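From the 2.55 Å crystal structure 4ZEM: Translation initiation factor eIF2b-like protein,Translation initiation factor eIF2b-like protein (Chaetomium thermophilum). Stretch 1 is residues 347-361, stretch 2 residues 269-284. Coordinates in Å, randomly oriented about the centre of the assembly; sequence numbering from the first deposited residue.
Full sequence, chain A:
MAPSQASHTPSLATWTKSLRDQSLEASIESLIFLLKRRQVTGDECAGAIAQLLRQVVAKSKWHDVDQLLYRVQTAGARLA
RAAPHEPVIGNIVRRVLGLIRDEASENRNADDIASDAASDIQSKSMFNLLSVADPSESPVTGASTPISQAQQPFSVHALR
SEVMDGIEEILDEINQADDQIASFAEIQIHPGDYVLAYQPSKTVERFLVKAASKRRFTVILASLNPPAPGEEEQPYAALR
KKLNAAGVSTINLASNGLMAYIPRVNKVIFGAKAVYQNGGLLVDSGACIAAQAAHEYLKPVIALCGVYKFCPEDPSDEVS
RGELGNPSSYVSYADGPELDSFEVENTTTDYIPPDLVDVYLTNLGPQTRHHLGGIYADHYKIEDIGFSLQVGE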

# COMPACT_ATOMS: atom_id res chain seq x y z
N THR A 347 -4.18 14.75 9.82
CA THR A 347 -3.23 14.45 8.75
C THR A 347 -1.89 15.02 9.21
O THR A 347 -1.38 16.02 8.69
CB THR A 347 -3.71 15.00 7.37
OG1 THR A 347 -4.73 14.15 6.85
CG2 THR A 347 -2.59 14.96 6.31
N THR A 348 -1.33 14.41 10.24
CA THR A 348 0.02 14.72 10.69
C THR A 348 0.83 13.44 10.64
O THR A 348 0.45 12.42 11.22
CB THR A 348 0.07 15.30 12.12
OG1 THR A 348 -1.01 16.21 12.33
CG2 THR A 348 1.39 16.02 12.35
N THR A 349 1.96 13.51 9.94
CA THR A 349 2.83 12.38 9.76
C THR A 349 4.26 12.71 10.18
O THR A 349 4.68 13.86 10.17
CB THR A 349 2.85 11.92 8.29
OG1 THR A 349 3.40 12.95 7.48
CG2 THR A 349 1.44 11.60 7.82
N ASP A 350 4.99 11.67 10.54
CA ASP A 350 6.40 11.80 10.86
C ASP A 350 7.19 10.88 9.97
O ASP A 350 6.65 9.99 9.32
CB ASP A 350 6.67 11.47 12.33
CG ASP A 350 6.39 12.63 13.25
OD1 ASP A 350 5.95 13.70 12.78
OD2 ASP A 350 6.63 12.46 14.47
N TYR A 351 8.49 11.12 9.93
CA TYR A 351 9.39 10.31 9.13
C TYR A 351 10.34 9.57 10.06
O TYR A 351 10.87 10.15 11.01
CB TYR A 351 10.14 11.18 8.13
CG TYR A 351 11.32 10.51 7.48
CD1 TYR A 351 11.15 9.70 6.37
CD2 TYR A 351 12.62 10.72 7.96
CE1 TYR A 351 12.23 9.08 5.76
CE2 TYR A 351 13.70 10.11 7.35
CZ TYR A 351 13.50 9.29 6.25
OH TYR A 351 14.57 8.68 5.64
N ILE A 352 10.52 8.28 9.83
CA ILE A 352 11.48 7.52 10.60
C ILE A 352 12.62 7.12 9.69
O ILE A 352 12.40 6.45 8.68
CB ILE A 352 10.84 6.27 11.23
CG1 ILE A 352 9.74 6.68 12.22
CG2 ILE A 352 11.89 5.40 11.90
CD1 ILE A 352 9.15 5.52 12.97
N PRO A 353 13.85 7.54 10.03
CA PRO A 353 15.02 7.17 9.23
C PRO A 353 15.33 5.68 9.40
O PRO A 353 14.92 5.09 10.40
CB PRO A 353 16.13 8.06 9.80
CG PRO A 353 15.70 8.37 11.17
CD PRO A 353 14.20 8.40 11.17
N PRO A 354 16.01 5.06 8.41
CA PRO A 354 16.24 3.61 8.43
C PRO A 354 17.04 3.09 9.63
O PRO A 354 16.87 1.93 10.02
CB PRO A 354 17.02 3.38 7.12
CG PRO A 354 17.63 4.71 6.80
CD PRO A 354 16.59 5.70 7.22
N ASP A 355 17.90 3.92 10.22
CA ASP A 355 18.68 3.52 11.38
C ASP A 355 17.81 3.12 12.57
O ASP A 355 18.18 2.24 13.36
CB ASP A 355 19.66 4.62 11.79
CG ASP A 355 21.00 4.49 11.11
OD1 ASP A 355 21.11 3.66 10.17
OD2 ASP A 355 21.96 5.19 11.50
N LEU A 356 16.66 3.78 12.71
CA LEU A 356 15.70 3.51 13.78
C LEU A 356 14.82 2.28 13.54
O LEU A 356 14.09 1.86 14.44
CB LEU A 356 14.80 4.72 14.02
CG LEU A 356 15.55 5.95 14.56
CD1 LEU A 356 14.61 7.12 14.82
CD2 LEU A 356 16.33 5.58 15.82
N VAL A 357 14.85 1.73 12.33
CA VAL A 357 14.00 0.58 12.00
C VAL A 357 14.77 -0.74 11.93
O VAL A 357 15.79 -0.83 11.28
CB VAL A 357 13.28 0.78 10.65
CG1 VAL A 357 12.35 -0.40 10.36
CG2 VAL A 357 12.51 2.08 10.65
N ASP A 358 14.25 -1.78 12.59
CA ASP A 358 14.93 -3.07 12.61
C ASP A 358 14.36 -4.06 11.59
O ASP A 358 15.10 -4.68 10.85
CB ASP A 358 14.87 -3.68 14.01
CG ASP A 358 15.65 -2.88 15.02
OD1 ASP A 358 16.90 -2.91 14.95
OD2 ASP A 358 15.03 -2.21 15.86
N VAL A 359 13.04 -4.20 11.58
CA VAL A 359 12.40 -5.15 10.68
C VAL A 359 11.30 -4.49 9.85
O VAL A 359 10.52 -3.70 10.37
CB VAL A 359 11.78 -6.33 11.46
CG1 VAL A 359 11.07 -7.29 10.52
CG2 VAL A 359 12.83 -7.06 12.27
N TYR A 360 11.26 -4.81 8.56
CA TYR A 360 10.15 -4.43 7.70
C TYR A 360 9.34 -5.70 7.51
O TYR A 360 9.78 -6.63 6.84
CB TYR A 360 10.63 -3.89 6.35
CG TYR A 360 11.60 -2.75 6.49
CD1 TYR A 360 12.96 -2.99 6.66
CD2 TYR A 360 11.15 -1.43 6.47
CE1 TYR A 360 13.85 -1.95 6.79
CE2 TYR A 360 12.04 -0.39 6.61
CZ TYR A 360 13.39 -0.65 6.77
OH TYR A 360 14.28 0.38 6.90
N LEU A 361 8.17 -5.75 8.12
CA LEU A 361 7.38 -6.95 8.05
C LEU A 361 6.34 -6.81 6.94
O LEU A 361 5.41 -6.00 7.04
CB LEU A 361 6.73 -7.26 9.40
CG LEU A 361 5.92 -8.55 9.50
CD1 LEU A 361 6.69 -9.69 8.91
CD2 LEU A 361 5.60 -8.85 10.94
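Stretch 2 (269-284) IFGAKAVYQNGGLLVD

Stretch 2 lies on stretch 1 as an antiparallel β-pair: strand 281-284 runs beside strand 349-352, their N-to-C directions 140° apart and their axes 4.5 Å apart at closest approach. Before it, stretch 2 is extended through F270, includes a short strand at A274 and V275, and reverses in a type I turn from Y276 to G279, closed by G279 N to Y276 O at 2.8 Å. T349 stands opposite D284, D350 opposite V283, Y351 opposite L282 and I352 opposite L281, with CA-CA distances of 4.7 to 5.3 Å. Four backbone hydrogen bonds fix this register: D350 N to V283 O (2.8 Å), V283 N to D350 O (2.9 Å), I352 N to L281 O (3.1 Å) and L281 N to I352 O (2.9 Å). At the non-hydrogen-bonded positions the CA atoms turn inward to carbonyls, Y351 CA lying 3.3 Å from L281 O and T349 CA 3.2 Å from V283 O.

I352, L281, V283 and D350 share one face of the sheet. I352 (chi1 m, chi2 t) extends its side chain away from its own backbone, with CG1 3.6 Å from V283 CG2 and CD1 4.5 Å from F270 CE1, over a face of that ring. L281 (m, t) meets the segment that follows the strand: its CD1 lies 3.6 Å from V357 CG2 and its CD2 3.9 Å from Y360 CE2, at the edge of the tyrosine ring. V357, with chi1 t, points its CA-to-CB bond toward stretch 2. V283 takes chi1 m, and its CG2 also lies 4.1 Å from D350 CB.

Y351 and L282 occupy the other face. Chi1 t and chi2 84° carry the Y351 ring along stretch 2 toward the turn, where OH accepts a hydrogen bond from N278 ND2 at 2.8 Å; Y351 CE1 passes 4.3 Å from Y276 CD1. N278 has chi1 p, and its amide serves both stretches: while ND2 binds the tyrosine, OD1 receives G280 N at 2.9 Å. L282 (t, p) places CD1 3.9 Å from T349 OG1. T349 itself has chi1 p, with CG2 3.8 Å from K273 CE; the lysine's extended middle ends in a p turn at chi4, and NZ forms a very short 2.3 Å salt bridge with D284 OD1.

Two glycines make room for the tyrosines. G279 has phi/psi of 95/3, where a CB would jam against the preceding carbonyl; an ideal CB would also lie 2.7 Å from Y360 OH, a clash. Y360 (m, chi2 85°) instead reaches the glycine backbone, donating from OH to G279 O at 2.6 Å. At G280 an ideal CB would clash with Y351 OH at 2.4 Å. P354, in the 3-10 segment 354-356, points its CA-to-CB bond toward the turn, and its CB rests 3.3 Å from N278 O. Together the two stretches bury 776 Å², summed over both sides.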

# COMPACT_ATOMS: atom_id res chain seq x y z
N ILE A 269 5.92 -1.98 17.66
CA ILE A 269 5.34 -2.23 16.35
C ILE A 269 4.63 -0.99 15.81
O ILE A 269 3.85 -0.36 16.53
CB ILE A 269 4.38 -3.43 16.39
CG1 ILE A 269 5.15 -4.70 16.76
CG2 ILE A 269 3.69 -3.63 15.05
CD1 ILE A 269 4.29 -5.95 16.79
N PHE A 270 4.89 -0.65 14.55
CA PHE A 270 4.23 0.47 13.88
C PHE A 270 3.60 0.06 12.57
O PHE A 270 4.10 -0.82 11.86
CB PHE A 270 5.21 1.60 13.52
CG PHE A 270 5.92 2.22 14.68
CD1 PHE A 270 7.23 1.89 14.96
CD2 PHE A 270 5.30 3.20 15.44
CE1 PHE A 270 7.90 2.49 16.01
CE2 PHE A 270 5.96 3.80 16.48
CZ PHE A 270 7.26 3.45 16.77
N GLY A 271 2.51 0.72 12.21
CA GLY A 271 2.00 0.60 10.87
C GLY A 271 2.71 1.67 10.06
O GLY A 271 2.84 2.81 10.51
N ALA A 272 3.18 1.33 8.87
CA ALA A 272 3.81 2.32 8.02
C ALA A 272 2.79 2.77 6.98
O ALA A 272 2.13 1.93 6.36
CB ALA A 272 5.05 1.77 7.35
N LYS A 273 2.66 4.08 6.80
CA LYS A 273 1.84 4.62 5.72
C LYS A 273 2.56 4.45 4.38
O LYS A 273 1.92 4.32 3.34
CB LYS A 273 1.52 6.10 5.94
CG LYS A 273 0.62 6.40 7.12
CD LYS A 273 0.78 7.87 7.53
CE LYS A 273 -0.28 8.29 8.54
NZ LYS A 273 -0.43 7.29 9.63
N ALA A 274 3.89 4.48 4.42
CA ALA A 274 4.71 4.27 3.23
C ALA A 274 6.12 3.83 3.58
O ALA A 274 6.62 4.11 4.67
CB ALA A 274 4.75 5.54 2.39
N VAL A 275 6.78 3.18 2.63
CA VAL A 275 8.19 2.83 2.79
C VAL A 275 8.97 3.48 1.65
O VAL A 275 8.45 3.63 0.55
CB VAL A 275 8.40 1.30 2.76
CG1 VAL A 275 9.90 0.95 2.86
CG2 VAL A 275 7.64 0.65 3.89
N TYR A 276 10.20 3.87 1.92
CA TYR A 276 11.03 4.49 0.90
C TYR A 276 12.25 3.64 0.57
O TYR A 276 12.61 2.72 1.31
CB TYR A 276 11.45 5.89 1.35
CG TYR A 276 10.27 6.80 1.57
CD1 TYR A 276 9.77 7.04 2.84
CD2 TYR A 276 9.64 7.40 0.48
CE1 TYR A 276 8.68 7.88 3.03
CE2 TYR A 276 8.55 8.24 0.66
CZ TYR A 276 8.07 8.47 1.94
OH TYR A 276 6.99 9.30 2.12
N GLN A 277 12.87 3.95 -0.56
CA GLN A 277 13.98 3.18 -1.09
C GLN A 277 15.16 3.11 -0.12
O GLN A 277 15.87 2.11 -0.07
CB GLN A 277 14.44 3.78 -2.41
CG GLN A 277 13.45 3.55 -3.54
CD GLN A 277 14.01 3.95 -4.88
OE1 GLN A 277 14.61 5.01 -5.02
NE2 GLN A 277 13.80 3.11 -5.89
N ASN A 278 15.37 4.18 0.63
CA ASN A 278 16.43 4.24 1.62
C ASN A 278 16.09 3.48 2.90
O ASN A 278 16.93 3.34 3.79
CB ASN A 278 16.74 5.70 1.95
CG ASN A 278 15.63 6.37 2.73
OD1 ASN A 278 14.45 6.03 2.57
ND2 ASN A 278 15.99 7.32 3.58
N GLY A 279 14.86 3.01 3.01
CA GLY A 279 14.41 2.29 4.19
C GLY A 279 13.72 3.18 5.21
O GLY A 279 13.33 2.72 6.28
N GLY A 280 13.55 4.46 4.87
CA GLY A 280 12.82 5.37 5.72
C GLY A 280 11.33 5.06 5.67
O GLY A 280 10.85 4.39 4.76
N LEU A 281 10.59 5.54 6.67
CA LEU A 281 9.16 5.25 6.73
C LEU A 281 8.34 6.51 6.86
O LEU A 281 8.80 7.53 7.37
CB LEU A 281 8.86 4.35 7.93
CG LEU A 281 9.50 2.98 8.04
CD1 LEU A 281 9.13 2.40 9.39
CD2 LEU A 281 9.06 2.06 6.90
N LEU A 282 7.10 6.43 6.39
CA LEU A 282 6.12 7.47 6.65
C LEU A 282 5.19 6.89 7.69
O LEU A 282 4.67 5.79 7.52
CB LEU A 282 5.37 7.88 5.38
CG LEU A 282 4.67 9.23 5.43
CD1 LEU A 282 5.68 10.36 5.62
CD2 LEU A 282 3.83 9.46 4.18
N VAL A 283 5.02 7.61 8.80
CA VAL A 283 4.29 7.08 9.94
C VAL A 283 3.45 8.14 10.61
O VAL A 283 3.53 9.31 10.27
CB VAL A 283 5.25 6.46 10.98
CG1 VAL A 283 5.90 5.19 10.45
CG2 VAL A 283 6.30 7.49 11.39
N ASP A 284 2.63 7.71 11.58
CA ASP A 284 1.84 8.63 12.39
C ASP A 284 2.77 9.59 13.14
O ASP A 284 3.91 9.25 13.43
CB ASP A 284 0.96 7.86 13.37
CG ASP A 284 -0.31 7.33 12.73
OD1 ASP A 284 -0.84 7.99 11.82
OD2 ASP A 284 -0.79 6.26 13.15